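Local atomic coordinates of N-acetylgalactosaminyltransferase 7 (Homo sapiens, PDB entry 6IWR), a protein that belongs to the polypeptide glycosyltransferases, pairing a GT-A-type domain of glycosyltransferase family 2 with a ricin-type beta-trefoil lectin domain. Residues A[285-288]-A[289-293]; A[173-176]-A[177-180]; A[567-570]-A[571-574]. All blocks are in the same frame, centred on the assembly; numbering follows the deposited sequence.

Contact 1 (A[285-288]-A[289-293]); sequences GGDE and DGYAR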
# COMPACT_ATOMS: atom_id res chain seq x y z
N GLY A 285 20.25 12.84 -1.94
CA GLY A 285 21.33 12.43 -1.07
C GLY A 285 21.99 13.65 -0.47
O GLY A 285 22.02 14.72 -1.07
N GLY A 286 22.53 13.45 0.72
CA GLY A 286 22.77 14.57 1.62
C GLY A 286 23.51 15.74 0.98
O GLY A 286 23.08 16.89 1.08
N ASP A 287 24.65 15.47 0.36
CA ASP A 287 25.61 16.53 0.09
C ASP A 287 25.00 17.66 -0.73
O ASP A 287 24.11 17.46 -1.55
CB ASP A 287 26.79 15.98 -0.68
CG ASP A 287 28.01 16.80 -0.49
OD1 ASP A 287 28.20 17.29 0.64
OD2 ASP A 287 28.79 16.92 -1.45
N GLU A 288 25.54 18.87 -0.52
CA GLU A 288 25.13 19.98 -1.38
C GLU A 288 25.38 19.66 -2.84
O GLU A 288 24.76 20.26 -3.72
CB GLU A 288 25.87 21.27 -0.99
CG GLU A 288 25.06 22.57 -1.26
CD GLU A 288 23.63 22.56 -0.65
OE1 GLU A 288 23.27 21.55 0.03
OE2 GLU A 288 22.87 23.55 -0.84
N ASP A 289 26.27 18.70 -3.12
CA ASP A 289 26.59 18.24 -4.46
C ASP A 289 25.88 16.95 -4.81
O ASP A 289 26.14 16.36 -5.87
CB ASP A 289 28.10 18.04 -4.59
CG ASP A 289 28.80 19.17 -5.30
OD1 ASP A 289 28.15 20.22 -5.54
OD2 ASP A 289 29.99 19.02 -5.66
N GLY A 290 25.00 16.48 -3.93
CA GLY A 290 24.36 15.20 -4.06
C GLY A 290 25.18 14.02 -3.61
O GLY A 290 24.79 12.88 -3.88
N TYR A 291 26.30 14.24 -2.93
CA TYR A 291 27.12 13.11 -2.52
C TYR A 291 26.62 12.58 -1.18
O TYR A 291 26.45 13.33 -0.22
CB TYR A 291 28.60 13.51 -2.44
CG TYR A 291 29.17 13.98 -3.77
CD1 TYR A 291 28.53 13.67 -4.96
CD2 TYR A 291 30.34 14.73 -3.82
CE1 TYR A 291 29.04 14.11 -6.17
CE2 TYR A 291 30.86 15.17 -5.03
CZ TYR A 291 30.22 14.85 -6.20
OH TYR A 291 30.71 15.30 -7.41
N ALA A 292 26.39 11.28 -1.13
CA ALA A 292 26.02 10.58 0.08
C ALA A 292 27.04 9.48 0.32
O ALA A 292 27.71 9.01 -0.60
CB ALA A 292 24.61 10.01 -0.02
N ARG A 293 27.17 9.08 1.58
CA ARG A 293 27.90 7.85 1.85
C ARG A 293 26.89 6.82 2.37
O ARG A 293 25.79 7.17 2.81
CB ARG A 293 29.10 8.13 2.79
CG ARG A 293 28.76 8.93 4.01
CD ARG A 293 29.89 9.77 4.59
NE ARG A 293 31.16 9.07 4.65
CZ ARG A 293 31.75 8.61 5.75
NH1 ARG A 293 32.94 8.03 5.65
NH2 ARG A 293 31.18 8.73 6.94
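The backbone N of G290 donates to D287 O at 2.7 Å, with an N-H...O angle of 158°, and this bond closes a type I beta turn over E288 and D289. A second bond runs the other way, from D287 N to Y291 O, at 2.9 Å; the carbonyl oxygen is crowded in the model, so its place is less certain. G290 has a positive phi of 82°, a value that favours glycine. Turn, glycine and return bond together fit a type I turn followed by a G1 beta bulge, as far as the second bond can be trusted.

The D287 side chain has its CG anti to the backbone N, which brings OD2 within 3.4 Å of D289 CB and 3.6 Å of Y291 CD2, oblique to the tyrosine ring. The D289 side chain lies alongside it and points the same way, the two carboxylates turned 85° apart. Their OD2 atoms, on D287 and D289, are 4.9 Å apart. The salt bridge from D287 OD1 to K312, with a long, weak ion pair from D289 to K318, would offset their mutual repulsion. D289 CB sits over the centre of one face of the Y291 ring, and A292 CB comes to 4.2 Å from G285 CA.

Beyond the turn the chain enters strand 292-296, which runs antiparallel to strand 302-306: R293 makes backbone hydrogen bonds with V305, Y291 bonds likewise with L307, and K312 reaches D287 from helix 309-313.

Contact 2 (A[173-176]-A[177-180]); sequences RTPR and KYLA
P175 and R176 each offer a carbonyl oxygen to the residue three places on, the 3-10 pattern. Y178 N meets P175 O at 3.1 Å with an N-H...O angle of 148°, and L179 N meets R176 O at 3.1 Å and 150°. This turn closes the link between helix 160-173 and strand 179-186. Because strands 149-155 and 179-186 are parallel neighbours in the central sheet, the unit is a beta-alpha-beta crossover of the GT-A domain.

On one side of the turn P175 CB approaches the Y178 ring at its edge, in the ring plane, 3.4 Å from CD2 of Y178; P175 CG follows at 3.8 Å from the same CD2. K177 CG lies over one face of this ring, offset toward the rim. The hydroxyl end of Y178 bonds to E144 O, and its ring also meets that of Y251. T174 directs its methyl at L179: with OG1 beside the backbone N (chi1 -58°) and bonded to V170 O and W250, CG2 comes to 4.1 Å from L179 CG, the two side chains crossing near a right angle.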
# COMPACT_ATOMS: atom_id res chain seq x y z
N ARG A 173 30.16 2.20 -24.02
CA ARG A 173 30.88 3.28 -23.35
C ARG A 173 32.14 2.80 -22.65
O ARG A 173 32.73 3.55 -21.86
CB ARG A 173 29.95 3.98 -22.38
CG ARG A 173 28.64 4.33 -23.02
CD ARG A 173 27.81 5.20 -22.15
NE ARG A 173 26.72 5.76 -22.93
CZ ARG A 173 25.47 5.29 -22.94
NH1 ARG A 173 24.56 5.88 -23.70
NH2 ARG A 173 25.14 4.25 -22.20
N THR A 174 32.59 1.60 -22.95
CA THR A 174 33.75 1.09 -22.27
C THR A 174 34.86 0.86 -23.27
O THR A 174 34.66 0.16 -24.27
CB THR A 174 33.41 -0.22 -21.54
OG1 THR A 174 32.35 0.04 -20.63
CG2 THR A 174 34.56 -0.68 -20.73
N PRO A 175 36.03 1.45 -23.04
CA PRO A 175 37.18 1.19 -23.92
C PRO A 175 37.39 -0.30 -24.13
O PRO A 175 37.51 -1.07 -23.19
CB PRO A 175 38.35 1.81 -23.15
CG PRO A 175 37.73 2.67 -22.11
CD PRO A 175 36.41 2.09 -21.77
N ARG A 176 37.45 -0.70 -25.41
CA ARG A 176 37.53 -2.11 -25.75
C ARG A 176 38.66 -2.81 -25.01
O ARG A 176 38.48 -3.94 -24.52
CB ARG A 176 37.72 -2.25 -27.26
CG ARG A 176 36.73 -1.43 -28.07
CD ARG A 176 36.84 -1.71 -29.56
NE ARG A 176 37.99 -1.05 -30.16
CZ ARG A 176 37.90 0.07 -30.87
NH1 ARG A 176 36.71 0.61 -31.07
NH2 ARG A 176 38.99 0.63 -31.40
N LYS A 177 39.82 -2.16 -24.89
CA LYS A 177 41.01 -2.86 -24.41
C LYS A 177 40.93 -3.21 -22.93
O LYS A 177 41.67 -4.09 -22.47
CB LYS A 177 42.25 -2.03 -24.71
CG LYS A 177 42.28 -0.68 -24.02
CD LYS A 177 43.63 -0.01 -24.19
CE LYS A 177 43.70 0.76 -25.50
NZ LYS A 177 43.36 2.17 -25.22
N TYR A 178 40.07 -2.55 -22.15
CA TYR A 178 39.93 -2.93 -20.74
C TYR A 178 38.82 -3.93 -20.50
O TYR A 178 38.77 -4.52 -19.42
CB TYR A 178 39.70 -1.69 -19.87
CG TYR A 178 40.78 -0.67 -20.12
CD1 TYR A 178 42.05 -0.81 -19.57
CD2 TYR A 178 40.55 0.39 -21.00
CE1 TYR A 178 43.04 0.11 -19.84
CE2 TYR A 178 41.55 1.30 -21.26
CZ TYR A 178 42.78 1.15 -20.69
OH TYR A 178 43.74 2.06 -20.98
N LEU A 179 37.95 -4.18 -21.48
CA LEU A 179 36.80 -5.05 -21.31
C LEU A 179 37.21 -6.47 -21.68
O LEU A 179 37.23 -6.83 -22.86
CB LEU A 179 35.65 -4.58 -22.16
CG LEU A 179 34.28 -4.72 -21.52
CD1 LEU A 179 33.26 -5.12 -22.57
CD2 LEU A 179 34.27 -5.69 -20.37
N ALA A 180 37.51 -7.29 -20.68
CA ALA A 180 38.01 -8.63 -20.97
C ALA A 180 36.91 -9.59 -21.41
O ALA A 180 37.20 -10.54 -22.16
CB ALA A 180 38.72 -9.18 -19.73

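Contact 3 (A[567-570]-A[571-574]); sequences DRSE and VLHQ
S569 has OG trans to its own N, which turns the hydroxyl toward V571 and L572; H573 has CG opposite its carbonyl carbon (chi1 -69°), which turns the imidazole to E570 O. The loop that holds these pairs joins strands 565-568 and 575-578, an antiparallel hairpin of the ricin-type beta-trefoil domain.

E570 forms the corner. Its phi of 76° and psi of -60° are those of a classic gamma turn, and the matching bond from V571 N to S569 O, at 2.9 Å, is weak. The carbonyl oxygen of E570 accepts a bond from H573 ND1 at 2.7 Å; that oxygen lies in the imidazole plane, at the ring edge. A weak bond from H573 N also reaches E570 O, so two donors of one residue share a single acceptor. H573 NE2 bonds to E279 of the second subunit, and a carboxylate there would tend to favour the protonated ring.

S569 OG lies 3.2 Å from V571 CG1 and accepts a weak bond from L572 N; L572 CB packs beside it. S569 N donates to Q574 O at 3.0 Å, pairing the two arms where the loop opens, and R568 CA adds a CA-H...O contact to that same oxygen. V571, L572 and H573 also pack against L132, P282 and I281 of the second subunit, respectively.

R568, whose guanidinium also bonds to K588 O and makes a cation-pi contact with W589, forms a salt bridge with E570: its NE donates almost straight to E570 OE2 at 2.9 Å, with the oxygen in the guanidinium plane but approached from above the plane of the carboxylate.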
# COMPACT_ATOMS: atom_id res chain seq x y z
N ASP A 567 -6.16 -0.34 27.78
CA ASP A 567 -7.43 -1.06 27.95
C ASP A 567 -7.85 -1.60 26.60
O ASP A 567 -7.33 -1.20 25.56
CB ASP A 567 -8.55 -0.15 28.53
CG ASP A 567 -9.65 -0.93 29.32
OD1 ASP A 567 -9.76 -2.19 29.24
OD2 ASP A 567 -10.42 -0.24 30.05
N ARG A 568 -8.80 -2.53 26.61
CA ARG A 568 -9.30 -3.16 25.40
C ARG A 568 -10.79 -3.47 25.50
O ARG A 568 -11.31 -3.58 26.58
CB ARG A 568 -8.52 -4.43 25.10
CG ARG A 568 -8.98 -5.65 25.87
CD ARG A 568 -7.95 -6.73 25.85
NE ARG A 568 -8.24 -7.73 26.85
CZ ARG A 568 -7.51 -7.93 27.93
NH1 ARG A 568 -6.45 -7.19 28.15
NH2 ARG A 568 -7.85 -8.86 28.79
N SER A 569 -11.47 -3.62 24.36
CA SER A 569 -12.85 -4.09 24.38
C SER A 569 -13.08 -5.57 24.10
O SER A 569 -13.93 -6.18 24.71
CB SER A 569 -13.73 -3.28 23.45
OG SER A 569 -15.04 -3.77 23.49
N GLU A 570 -12.31 -6.16 23.20
CA GLU A 570 -12.51 -7.55 22.80
C GLU A 570 -13.68 -7.79 21.88
O GLU A 570 -13.52 -8.28 20.78
CB GLU A 570 -12.68 -8.47 24.01
CG GLU A 570 -11.76 -8.20 25.18
CD GLU A 570 -11.26 -9.47 25.84
OE1 GLU A 570 -11.53 -10.55 25.30
OE2 GLU A 570 -10.59 -9.39 26.88
N VAL A 571 -14.87 -7.45 22.33
CA VAL A 571 -16.05 -7.62 21.51
C VAL A 571 -15.98 -6.72 20.28
O VAL A 571 -16.37 -7.10 19.20
CB VAL A 571 -17.32 -7.35 22.31
CG1 VAL A 571 -17.20 -6.03 23.04
CG2 VAL A 571 -18.53 -7.35 21.40
N LEU A 572 -15.47 -5.53 20.50
CA LEU A 572 -15.25 -4.50 19.50
C LEU A 572 -13.88 -4.50 18.84
O LEU A 572 -13.68 -3.73 17.91
CB LEU A 572 -15.54 -3.12 20.09
CG LEU A 572 -16.98 -2.78 20.42
CD1 LEU A 572 -17.05 -1.43 21.09
CD2 LEU A 572 -17.84 -2.77 19.17
N HIS A 573 -12.94 -5.33 19.29
CA HIS A 573 -11.57 -5.36 18.75
C HIS A 573 -10.88 -4.00 18.78
O HIS A 573 -10.30 -3.55 17.81
CB HIS A 573 -11.54 -5.95 17.35
CG HIS A 573 -11.84 -7.41 17.28
ND1 HIS A 573 -12.50 -8.09 18.28
CD2 HIS A 573 -11.58 -8.33 16.32
CE1 HIS A 573 -12.63 -9.35 17.94
NE2 HIS A 573 -12.08 -9.52 16.76
N GLN A 574 -10.96 -3.37 19.92
CA GLN A 574 -10.61 -1.98 20.18
C GLN A 574 -9.55 -1.89 21.26
O GLN A 574 -9.64 -2.55 22.30
CB GLN A 574 -11.83 -1.19 20.61
CG GLN A 574 -11.92 0.19 20.03
CD GLN A 574 -13.34 0.58 19.73
OE1 GLN A 574 -14.19 0.60 20.62
NE2 GLN A 574 -13.63 0.86 18.45

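In the fold
All three contacts are partly buried local turns beside strands. Contact 1 is centred nearest the chain's centre (about 17 Å), contact 2 farther out (about 28 Å) and contact 3 farthest (about 40 Å); contacts 2 and 3 lie on opposite sides of that centre. In the glycosyltransferase family 2 range, contact 2 feeds a strand of the central sheet, whereas contact 1 leads into a separate two-stranded hairpin; contact 3 belongs to the lectin range. Chemistry follows place: at contact 1 an aspartate salt-bridged to a lysine, with a second only weakly paired; at contact 2 mostly apolar packing; at contact 3 an internal salt bridge on one side of the loop, and a tip (V571, L572, H573) that meets the second subunit.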